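Long-range contacts in DNA topoisomerase 2-associated protein PAT1 (Saccharomyces cerevisiae, PDB 5LMG), which activates mRNA decapping and represses translation, its C-terminal domain directly binding the decapping enzyme Dcp2 and the 5'-3' exonuclease Xrn1: residues 44-55 with 91-102; 76-84 with 115-124. The protein carries 2 engineered substitutions. All coordinates share one frame; numbering follows the deposited sequence.

Contact 1: residues 44-55 with 91-102; sequences KSGGKKFILELI and YDVNPFISMLSF
At the N-terminal edge of the helical Pat1 C-terminal domain, the first turns of helix 48-70 and the loop leading into it meet the short helix 95-99 and its flanking loops, the two short axes nearly perpendicular (85°) and 9.7 Å apart at closest approach. In the loop, V93 N donates to K44 O at 2.9 Å, coming from above the carbonyl plane, while the aliphatic chain of K44 runs past D92 CB. S98 OG gives its proton to S45 OG over 2.7 Å; with chi1 at 62°, the S45 hydroxyl lies between its own backbone N and carbonyl carbon, and it is also bonded to L42 O. The carbonyl oxygen of S45 sits over the centre of the Y91 ring, 3.3 Å above its plane, and this buried oxygen has no hydrogen-bond partner in the model. Farther along, F50 meets Y91 obliquely, the planes 35° apart. I51 drives into the middle: CD1 reaches P95 and S98, whereas CG2, anti to the backbone N, touches M99 CG and, at 3.6 Å, F102 CE2. M99 lays its sulfur against L54 CB and I55 CG1. K48, I51, L52 and I55 of helix 48-70 all meet F102: L52 CD2 makes a CH-pi contact 3.9 Å from the ring centroid, and I55 CD1 lies oblique to the ring, nearest CD2. L54 CD1 packs on P95 CB. N94 caps helix 95-99 through OD1 and F96 N; N94 ND2 bonds the H85 carbonyl oxygen, and the backbone N of N94 the E131 carboxylate (OE1). Behind the contact F96 turns from helix 48-70 to M109 of helix 103-114, and I55 also touches K104 at the start of that helix.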
loop_
_atom_site.group_PDB
_atom_site.type_symbol
_atom_site.label_atom_id
_atom_site.label_comp_id
_atom_site.label_asym_id
_atom_site.label_seq_id
_atom_site.Cartn_x
_atom_site.Cartn_y
_atom_site.Cartn_z
ATOM N N LYS A 44 -16.058 10.283 18.223
ATOM C CA LYS A 44 -16.938 10.216 17.050
ATOM C C LYS A 44 -17.468 8.781 16.811
ATOM O O LYS A 44 -18.208 8.549 15.852
ATOM C CB LYS A 44 -16.206 10.741 15.802
ATOM C CG LYS A 44 -16.412 12.230 15.557
ATOM C CD LYS A 44 -16.124 12.607 14.106
ATOM C CE LYS A 44 -16.670 13.968 13.751
ATOM N NZ LYS A 44 -16.658 14.202 12.283
ATOM N N SER A 45 -17.087 7.830 17.692
ATOM C CA SER A 45 -17.478 6.419 17.650
ATOM C C SER A 45 -18.013 5.881 18.993
ATOM O O SER A 45 -18.467 4.733 19.048
ATOM C CB SER A 45 -16.321 5.557 17.158
ATOM O OG SER A 45 -15.215 5.649 18.037
ATOM N N GLY A 46 -17.970 6.712 20.042
ATOM C CA GLY A 46 -18.470 6.358 21.367
ATOM C C GLY A 46 -17.504 6.511 22.526
ATOM O O GLY A 46 -17.900 6.317 23.680
ATOM N N GLY A 47 -16.247 6.843 22.230
ATOM C CA GLY A 47 -15.207 7.024 23.239
ATOM C C GLY A 47 -14.274 5.838 23.402
ATOM O O GLY A 47 -14.601 4.722 22.984
ATOM N N LYS A 48 -13.109 6.082 24.041
ATOM C CA LYS A 48 -12.043 5.106 24.292
ATOM C C LYS A 48 -12.488 3.900 25.123
ATOM O O LYS A 48 -12.177 2.770 24.745
ATOM C CB LYS A 48 -10.811 5.783 24.921
ATOM C CG LYS A 48 -9.555 4.916 24.907
ATOM C CD LYS A 48 -8.376 5.621 25.543
ATOM C CE LYS A 48 -7.133 4.774 25.480
ATOM N NZ LYS A 48 -5.948 5.509 25.988
ATOM N N LYS A 49 -13.203 4.135 26.245
ATOM C CA LYS A 49 -13.675 3.064 27.132
ATOM C C LYS A 49 -14.724 2.159 26.472
ATOM O O LYS A 49 -14.761 0.960 26.760
ATOM C CB LYS A 49 -14.166 3.619 28.479
ATOM C CG LYS A 49 -13.022 3.996 29.412
ATOM C CD LYS A 49 -13.505 4.590 30.723
ATOM C CE LYS A 49 -12.356 5.167 31.515
ATOM N NZ LYS A 49 -12.802 5.718 32.822
ATOM N N PHE A 50 -15.545 2.726 25.567
ATOM C CA PHE A 50 -16.573 1.983 24.838
ATOM C C PHE A 50 -15.940 1.060 23.778
ATOM O O PHE A 50 -16.333 -0.102 23.677
ATOM C CB PHE A 50 -17.605 2.950 24.218
ATOM C CG PHE A 50 -18.544 2.338 23.203
ATOM C CD1 PHE A 50 -19.533 1.441 23.594
ATOM C CD2 PHE A 50 -18.444 2.664 21.855
ATOM C CE1 PHE A 50 -20.395 0.871 22.654
ATOM C CE2 PHE A 50 -19.307 2.093 20.916
ATOM C CZ PHE A 50 -20.277 1.201 21.322
ATOM N N ILE A 51 -14.949 1.575 23.016
ATOM C CA ILE A 51 -14.238 0.823 21.976
ATOM C C ILE A 51 -13.390 -0.311 22.615
ATOM O O ILE A 51 -13.458 -1.457 22.146
ATOM C CB ILE A 51 -13.446 1.765 21.013
ATOM C CG1 ILE A 51 -14.391 2.750 20.241
ATOM C CG2 ILE A 51 -12.540 0.992 20.051
ATOM C CD1 ILE A 51 -15.531 2.137 19.324
ATOM N N LEU A 52 -12.670 -0.005 23.723
ATOM C CA LEU A 52 -11.874 -0.996 24.460
ATOM C C LEU A 52 -12.752 -2.114 25.016
ATOM O O LEU A 52 -12.327 -3.272 25.019
ATOM C CB LEU A 52 -11.011 -0.352 25.560
ATOM C CG LEU A 52 -9.831 0.510 25.077
ATOM C CD1 LEU A 52 -9.194 1.247 26.231
ATOM C CD2 LEU A 52 -8.789 -0.311 24.329
ATOM N N GLU A 53 -14.007 -1.776 25.408
ATOM C CA GLU A 53 -15.005 -2.731 25.889
ATOM C C GLU A 53 -15.466 -3.614 24.727
ATOM O O GLU A 53 -15.608 -4.825 24.911
ATOM C CB GLU A 53 -16.202 -2.005 26.531
ATOM C CG GLU A 53 -17.176 -2.928 27.246
ATOM C CD GLU A 53 -18.543 -2.339 27.552
ATOM O OE1 GLU A 53 -19.215 -1.855 26.610
ATOM O OE2 GLU A 53 -18.966 -2.414 28.730
ATOM N N LEU A 54 -15.685 -3.013 23.534
ATOM C CA LEU A 54 -16.099 -3.747 22.334
ATOM C C LEU A 54 -15.052 -4.775 21.922
ATOM O O LEU A 54 -15.425 -5.890 21.569
ATOM C CB LEU A 54 -16.425 -2.812 21.155
ATOM C CG LEU A 54 -17.688 -1.938 21.249
ATOM C CD1 LEU A 54 -17.995 -1.306 19.896
ATOM C CD2 LEU A 54 -18.918 -2.732 21.747
ATOM N N ILE A 55 -13.752 -4.404 21.989
ATOM C CA ILE A 55 -12.619 -5.276 21.663
ATOM C C ILE A 55 -12.621 -6.498 22.603
ATOM O O ILE A 55 -12.516 -7.622 22.112
ATOM C CB ILE A 55 -11.252 -4.506 21.635
ATOM C CG1 ILE A 55 -11.237 -3.458 20.496
ATOM C CG2 ILE A 55 -10.058 -5.477 21.475
ATOM C CD1 ILE A 55 -10.144 -2.385 20.577
ATOM N N TYR A 91 -23.073 6.141 14.744
ATOM C CA TYR A 91 -21.958 7.053 15.019
ATOM C C TYR A 91 -21.355 7.667 13.753
ATOM O O TYR A 91 -21.459 7.079 12.671
ATOM C CB TYR A 91 -20.865 6.321 15.823
ATOM C CG TYR A 91 -21.347 5.685 17.112
ATOM C CD1 TYR A 91 -21.803 4.371 17.136
ATOM C CD2 TYR A 91 -21.309 6.385 18.315
ATOM C CE1 TYR A 91 -22.230 3.773 18.323
ATOM C CE2 TYR A 91 -21.722 5.795 19.510
ATOM C CZ TYR A 91 -22.185 4.488 19.509
ATOM O OH TYR A 91 -22.595 3.902 20.685
ATOM N N ASP A 92 -20.697 8.843 13.905
ATOM C CA ASP A 92 -20.007 9.569 12.826
ATOM C C ASP A 92 -18.887 8.716 12.203
ATOM O O ASP A 92 -18.692 8.750 10.986
ATOM C CB ASP A 92 -19.457 10.911 13.337
ATOM C CG ASP A 92 -20.535 11.926 13.681
ATOM O OD1 ASP A 92 -21.194 12.436 12.743
ATOM O OD2 ASP A 92 -20.702 12.233 14.884
ATOM N N VAL A 93 -18.174 7.940 13.049
ATOM C CA VAL A 93 -17.125 6.991 12.669
ATOM C C VAL A 93 -17.583 5.624 13.209
ATOM O O VAL A 93 -17.820 5.483 14.413
ATOM C CB VAL A 93 -15.714 7.397 13.191
ATOM C CG1 VAL A 93 -14.681 6.309 12.899
ATOM C CG2 VAL A 93 -15.265 8.729 12.594
ATOM N N ASN A 94 -17.762 4.643 12.306
ATOM C CA ASN A 94 -18.228 3.291 12.640
ATOM C C ASN A 94 -17.381 2.627 13.765
ATOM O O ASN A 94 -16.147 2.709 13.714
ATOM C CB ASN A 94 -18.275 2.429 11.367
ATOM C CG ASN A 94 -18.787 1.029 11.575
ATOM O OD1 ASN A 94 -18.023 0.110 11.864
ATOM N ND2 ASN A 94 -20.085 0.829 11.406
ATOM N N PRO A 95 -18.013 1.994 14.793
ATOM C CA PRO A 95 -17.223 1.372 15.881
ATOM C C PRO A 95 -16.153 0.366 15.436
ATOM O O PRO A 95 -15.125 0.259 16.106
ATOM C CB PRO A 95 -18.285 0.725 16.774
ATOM C CG PRO A 95 -19.530 1.513 16.506
ATOM C CD PRO A 95 -19.461 1.834 15.036
ATOM N N PHE A 96 -16.377 -0.348 14.304
ATOM C CA PHE A 96 -15.396 -1.295 13.766
ATOM C C PHE A 96 -14.120 -0.560 13.315
ATOM O O PHE A 96 -13.022 -1.040 13.587
ATOM C CB PHE A 96 -15.981 -2.157 12.632
ATOM C CG PHE A 96 -14.985 -3.111 12.018
ATOM C CD1 PHE A 96 -14.654 -4.303 12.656
ATOM C CD2 PHE A 96 -14.363 -2.811 10.810
ATOM C CE1 PHE A 96 -13.722 -5.179 12.099
ATOM C CE2 PHE A 96 -13.433 -3.689 10.248
ATOM C CZ PHE A 96 -13.121 -4.870 10.896
ATOM N N ILE A 97 -14.283 0.599 12.638
ATOM C CA ILE A 97 -13.192 1.453 12.158
ATOM C C ILE A 97 -12.343 1.931 13.343
ATOM O O ILE A 97 -11.118 1.876 13.264
ATOM C CB ILE A 97 -13.709 2.612 11.242
ATOM C CG1 ILE A 97 -14.335 2.073 9.926
ATOM C CG2 ILE A 97 -12.644 3.698 10.962
ATOM C CD1 ILE A 97 -13.349 1.422 8.880
ATOM N N SER A 98 -12.989 2.346 14.444
ATOM C CA SER A 98 -12.278 2.778 15.656
ATOM C C SER A 98 -11.540 1.639 16.363
ATOM O O SER A 98 -10.453 1.879 16.895
ATOM C CB SER A 98 -13.218 3.495 16.612
ATOM O OG SER A 98 -13.364 4.841 16.189
ATOM N N MET A 99 -12.094 0.395 16.320
ATOM C CA MET A 99 -11.472 -0.803 16.908
ATOM C C MET A 99 -10.113 -1.090 16.248
ATOM O O MET A 99 -9.199 -1.601 16.902
ATOM C CB MET A 99 -12.404 -2.028 16.814
ATOM C CG MET A 99 -13.479 -2.042 17.895
ATOM S SD MET A 99 -14.307 -3.646 18.160
ATOM C CE MET A 99 -15.469 -3.634 16.823
ATOM N N LEU A 100 -9.982 -0.694 14.970
ATOM C CA LEU A 100 -8.789 -0.832 14.143
ATOM C C LEU A 100 -7.677 0.170 14.527
ATOM O O LEU A 100 -6.567 0.053 14.021
ATOM C CB LEU A 100 -9.169 -0.718 12.654
ATOM C CG LEU A 100 -9.356 -2.020 11.856
ATOM C CD1 LEU A 100 -10.485 -2.857 12.398
ATOM C CD2 LEU A 100 -9.665 -1.717 10.400
ATOM N N SER A 101 -7.976 1.146 15.418
ATOM C CA SER A 101 -7.003 2.112 15.961
ATOM C C SER A 101 -6.135 1.437 17.019
ATOM O O SER A 101 -5.097 1.981 17.369
ATOM C CB SER A 101 -7.706 3.290 16.631
ATOM O OG SER A 101 -8.336 4.148 15.700
ATOM N N PHE A 102 -6.579 0.285 17.564
ATOM C CA PHE A 102 -5.874 -0.447 18.619
ATOM C C PHE A 102 -5.231 -1.725 18.091
ATOM O O PHE A 102 -5.844 -2.421 17.272
ATOM C CB PHE A 102 -6.832 -0.765 19.777
ATOM C CG PHE A 102 -7.403 0.461 20.455
ATOM C CD1 PHE A 102 -6.712 1.094 21.483
ATOM C CD2 PHE A 102 -8.623 0.997 20.050
ATOM C CE1 PHE A 102 -7.229 2.240 22.094
ATOM C CE2 PHE A 102 -9.137 2.149 20.658
ATOM C CZ PHE A 102 -8.439 2.759 21.677
#

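Contact 2: residues 76-84 with 115-124; sequences DSTAMWEAL and FLDKQQKLKI. With MG (magnesium ion), chain N.
W81 lies against Q120 where helix 78-82 runs nearly parallel (12°) to the start of helix 118-130, the short axes 12.8 Å apart. The indole swings across with CG anti to its backbone N (chi1 171°), presenting one face to the glutamine: Q120 CG stands 3.8 Å from the centroid of the six-membered ring, almost on its normal, and NE2 lies over the rim of the ring system, 3.3 Å above W81 CG. The amide is tilted 37° to the indole. At the edge, I124 CG1 comes up near the ring plane, while L116 CD2 and K123 CD approach obliquely, L116 CD2 being 3.7 Å from W81 CE3. M80, folded at chi2 and chi3, brings CE against both F115 CB and L116 CD2. Both ends of the Q120 amide are employed. OE1 accepts from D117 N at 3.0 Å, in the carbonyl plane, and Q120 N returns a bond to D117 OD1, completing a capping box; NE2 donates to a water that is also bonded to S77 OG. D117 OD2 binds the magnesium ion at 2.2 Å, and a metal-bound water donates to OD1. The capping box thus probably helps to fix the amide that lies on W81 and to orient the carboxylate for the metal, whose charge probably favours the ionised form of D117.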
loop_
_atom_site.group_PDB
_atom_site.type_symbol
_atom_site.label_atom_id
_atom_site.label_comp_id
_atom_site.label_asym_id
_atom_site.label_seq_id
_atom_site.Cartn_x
_atom_site.Cartn_y
_atom_site.Cartn_z
ATOM N N ASP A 76 -21.697 -21.107 16.222
ATOM C CA ASP A 76 -22.635 -20.070 15.801
ATOM C C ASP A 76 -21.922 -18.728 15.964
ATOM O O ASP A 76 -21.678 -18.287 17.088
ATOM C CB ASP A 76 -23.946 -20.132 16.623
ATOM C CG ASP A 76 -25.105 -19.330 16.040
ATOM O OD1 ASP A 76 -24.851 -18.257 15.449
ATOM O OD2 ASP A 76 -26.270 -19.773 16.188
ATOM N N SER A 77 -21.563 -18.107 14.832
ATOM C CA SER A 77 -20.820 -16.844 14.772
ATOM C C SER A 77 -21.692 -15.565 14.795
ATOM O O SER A 77 -21.153 -14.476 14.603
ATOM C CB SER A 77 -19.900 -16.838 13.554
ATOM O OG SER A 77 -20.659 -16.899 12.358
ATOM N N THR A 78 -23.019 -15.691 15.045
ATOM C CA THR A 78 -23.963 -14.556 15.094
ATOM C C THR A 78 -23.567 -13.506 16.149
ATOM O O THR A 78 -23.521 -12.316 15.829
ATOM C CB THR A 78 -25.412 -15.061 15.304
ATOM O OG1 THR A 78 -25.733 -15.983 14.267
ATOM C CG2 THR A 78 -26.440 -13.937 15.321
ATOM N N ALA A 79 -23.315 -13.950 17.399
ATOM C CA ALA A 79 -22.931 -13.084 18.515
ATOM C C ALA A 79 -21.623 -12.337 18.225
ATOM O O ALA A 79 -21.544 -11.141 18.509
ATOM C CB ALA A 79 -22.820 -13.890 19.799
ATOM N N MET A 80 -20.627 -13.020 17.600
ATOM C CA MET A 80 -19.345 -12.403 17.239
ATOM C C MET A 80 -19.549 -11.327 16.154
ATOM O O MET A 80 -19.010 -10.218 16.295
ATOM C CB MET A 80 -18.324 -13.467 16.795
ATOM C CG MET A 80 -16.928 -12.905 16.503
ATOM S SD MET A 80 -16.695 -12.392 14.776
ATOM C CE MET A 80 -16.530 -13.983 13.976
ATOM N N TRP A 81 -20.308 -11.666 15.073
ATOM C CA TRP A 81 -20.614 -10.742 13.979
ATOM C C TRP A 81 -21.306 -9.486 14.523
ATOM O O TRP A 81 -20.884 -8.381 14.195
ATOM C CB TRP A 81 -21.459 -11.415 12.865
ATOM C CG TRP A 81 -21.969 -10.448 11.825
ATOM C CD1 TRP A 81 -23.248 -9.990 11.694
ATOM C CD2 TRP A 81 -21.192 -9.750 10.835
ATOM N NE1 TRP A 81 -23.326 -9.087 10.656
ATOM C CE2 TRP A 81 -22.078 -8.914 10.117
ATOM C CE3 TRP A 81 -19.830 -9.757 10.479
ATOM C CZ2 TRP A 81 -21.651 -8.098 9.059
ATOM C CZ3 TRP A 81 -19.414 -8.967 9.414
ATOM C CH2 TRP A 81 -20.317 -8.147 8.719
ATOM N N GLU A 82 -22.311 -9.666 15.398
ATOM C CA GLU A 82 -23.052 -8.566 16.026
ATOM C C GLU A 82 -22.161 -7.683 16.915
ATOM O O GLU A 82 -22.331 -6.464 16.912
ATOM C CB GLU A 82 -24.271 -9.088 16.799
ATOM C CG GLU A 82 -25.466 -9.379 15.906
ATOM C CD GLU A 82 -26.738 -9.730 16.654
ATOM O OE1 GLU A 82 -27.335 -8.823 17.281
ATOM O OE2 GLU A 82 -27.154 -10.909 16.595
ATOM N N ALA A 83 -21.176 -8.287 17.617
ATOM C CA ALA A 83 -20.217 -7.578 18.480
ATOM C C ALA A 83 -19.226 -6.675 17.698
ATOM O O ALA A 83 -18.535 -5.862 18.313
ATOM C CB ALA A 83 -19.460 -8.572 19.351
ATOM N N LEU A 84 -19.185 -6.796 16.354
ATOM C CA LEU A 84 -18.316 -6.006 15.469
ATOM C C LEU A 84 -18.891 -4.635 15.050
ATOM O O LEU A 84 -18.120 -3.749 14.662
ATOM C CB LEU A 84 -17.908 -6.810 14.220
ATOM C CG LEU A 84 -17.007 -8.035 14.382
ATOM C CD1 LEU A 84 -16.839 -8.741 13.052
ATOM C CD2 LEU A 84 -15.632 -7.659 14.917
ATOM N N PHE A 115 -14.220 -17.363 11.001
ATOM C CA PHE A 115 -15.620 -17.666 11.339
ATOM C C PHE A 115 -16.676 -16.879 10.542
ATOM O O PHE A 115 -17.860 -16.959 10.869
ATOM C CB PHE A 115 -15.847 -17.502 12.860
ATOM C CG PHE A 115 -15.019 -18.455 13.689
ATOM C CD1 PHE A 115 -15.433 -19.767 13.888
ATOM C CD2 PHE A 115 -13.794 -18.058 14.218
ATOM C CE1 PHE A 115 -14.647 -20.662 14.625
ATOM C CE2 PHE A 115 -13.005 -18.954 14.947
ATOM C CZ PHE A 115 -13.439 -20.249 15.152
ATOM N N LEU A 116 -16.269 -16.165 9.484
ATOM C CA LEU A 116 -17.198 -15.396 8.653
ATOM C C LEU A 116 -17.403 -16.006 7.276
ATOM O O LEU A 116 -16.540 -16.739 6.791
ATOM C CB LEU A 116 -16.716 -13.946 8.480
ATOM C CG LEU A 116 -16.536 -13.083 9.723
ATOM C CD1 LEU A 116 -15.930 -11.768 9.348
ATOM C CD2 LEU A 116 -17.849 -12.877 10.472
ATOM N N ASP A 117 -18.539 -15.676 6.634
ATOM C CA ASP A 117 -18.809 -16.108 5.265
ATOM C C ASP A 117 -18.387 -14.992 4.292
ATOM O O ASP A 117 -17.914 -13.941 4.749
ATOM C CB ASP A 117 -20.268 -16.590 5.063
ATOM C CG ASP A 117 -21.379 -15.556 5.194
ATOM O OD1 ASP A 117 -21.082 -14.347 5.147
ATOM O OD2 ASP A 117 -22.545 -15.961 5.311
ATOM N N LYS A 118 -18.530 -15.227 2.970
ATOM C CA LYS A 118 -18.116 -14.305 1.913
ATOM C C LYS A 118 -18.732 -12.894 2.032
ATOM O O LYS A 118 -17.981 -11.909 2.016
ATOM C CB LYS A 118 -18.380 -14.923 0.524
ATOM C CG LYS A 118 -17.796 -14.133 -0.649
ATOM C CD LYS A 118 -18.272 -14.704 -1.978
ATOM C CE LYS A 118 -18.333 -13.652 -3.059
ATOM N NZ LYS A 118 -18.602 -14.240 -4.400
ATOM N N GLN A 119 -20.071 -12.797 2.160
ATOM C CA GLN A 119 -20.779 -11.511 2.243
ATOM C C GLN A 119 -20.414 -10.702 3.498
ATOM O O GLN A 119 -20.377 -9.468 3.430
ATOM C CB GLN A 119 -22.301 -11.671 2.101
ATOM C CG GLN A 119 -22.782 -12.085 0.686
ATOM C CD GLN A 119 -22.275 -11.200 -0.445
ATOM O OE1 GLN A 119 -21.544 -11.647 -1.334
ATOM N NE2 GLN A 119 -22.636 -9.925 -0.428
ATOM N N GLN A 120 -20.138 -11.389 4.625
ATOM C CA GLN A 120 -19.715 -10.748 5.878
ATOM C C GLN A 120 -18.318 -10.128 5.700
ATOM O O GLN A 120 -18.121 -8.959 6.047
ATOM C CB GLN A 120 -19.722 -11.750 7.045
ATOM C CG GLN A 120 -21.117 -12.048 7.589
ATOM C CD GLN A 120 -21.093 -13.144 8.625
ATOM O OE1 GLN A 120 -20.368 -14.135 8.507
ATOM N NE2 GLN A 120 -21.889 -12.990 9.669
ATOM N N LYS A 121 -17.380 -10.900 5.100
ATOM C CA LYS A 121 -16.012 -10.486 4.787
ATOM C C LYS A 121 -16.033 -9.301 3.789
ATOM O O LYS A 121 -15.245 -8.369 3.931
ATOM C CB LYS A 121 -15.217 -11.658 4.191
ATOM C CG LYS A 121 -14.892 -12.787 5.159
ATOM C CD LYS A 121 -14.277 -13.962 4.407
ATOM C CE LYS A 121 -13.884 -15.089 5.323
ATOM N NZ LYS A 121 -13.258 -16.203 4.567
ATOM N N LEU A 122 -16.933 -9.355 2.780
ATOM C CA LEU A 122 -17.093 -8.300 1.778
ATOM C C LEU A 122 -17.610 -7.015 2.440
ATOM O O LEU A 122 -17.102 -5.939 2.131
ATOM C CB LEU A 122 -18.013 -8.778 0.631
ATOM C CG LEU A 122 -17.964 -8.075 -0.747
ATOM C CD1 LEU A 122 -19.125 -7.148 -0.934
ATOM C CD2 LEU A 122 -16.626 -7.415 -1.061
ATOM N N LYS A 123 -18.549 -7.139 3.408
ATOM C CA LYS A 123 -19.090 -6.004 4.178
ATOM C C LYS A 123 -18.000 -5.284 4.997
ATOM O O LYS A 123 -18.037 -4.057 5.120
ATOM C CB LYS A 123 -20.229 -6.452 5.098
ATOM C CG LYS A 123 -21.586 -6.497 4.413
ATOM C CD LYS A 123 -22.670 -6.956 5.388
ATOM C CE LYS A 123 -24.036 -7.050 4.750
ATOM N NZ LYS A 123 -24.622 -5.708 4.485
ATOM N N ILE A 124 -17.030 -6.046 5.527
ATOM C CA ILE A 124 -15.884 -5.512 6.277
ATOM C C ILE A 124 -15.001 -4.675 5.335
ATOM O O ILE A 124 -14.689 -3.531 5.668
ATOM C CB ILE A 124 -15.102 -6.619 7.034
ATOM C CG1 ILE A 124 -15.925 -7.097 8.272
ATOM C CG2 ILE A 124 -13.679 -6.145 7.427
ATOM C CD1 ILE A 124 -15.369 -8.248 9.076
HETATM MG MG MG N . -24.479 -15.003 5.323
HETATM O O HOH W 1 -22.806 -14.711 11.817
HETATM O O HOH W 2 -23.631 -13.055 5.058
HETATM O O HOH W 3 -24.441 -14.709 7.615
#

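From the N terminus, the chain enters helix 48-70, turns through 76-84, passes along a loop into 91-102, and then runs through helix 103-114 to 115-124. Contact 1 brings 91-102 back to the beginning of helix 48-70, closing a loop that contains 76-84. Contact 2 closes a second loop, from helix 78-82 to helix 118-130, that contains 91-102. The segments therefore alternate and the two closures cross. Their centres are about 17 Å apart, but F96 CB and M99 CE of contact 1 pack against the L84 carbonyl oxygen of contact 2, and F96 meets I124, joining both into one N-terminal helical cluster.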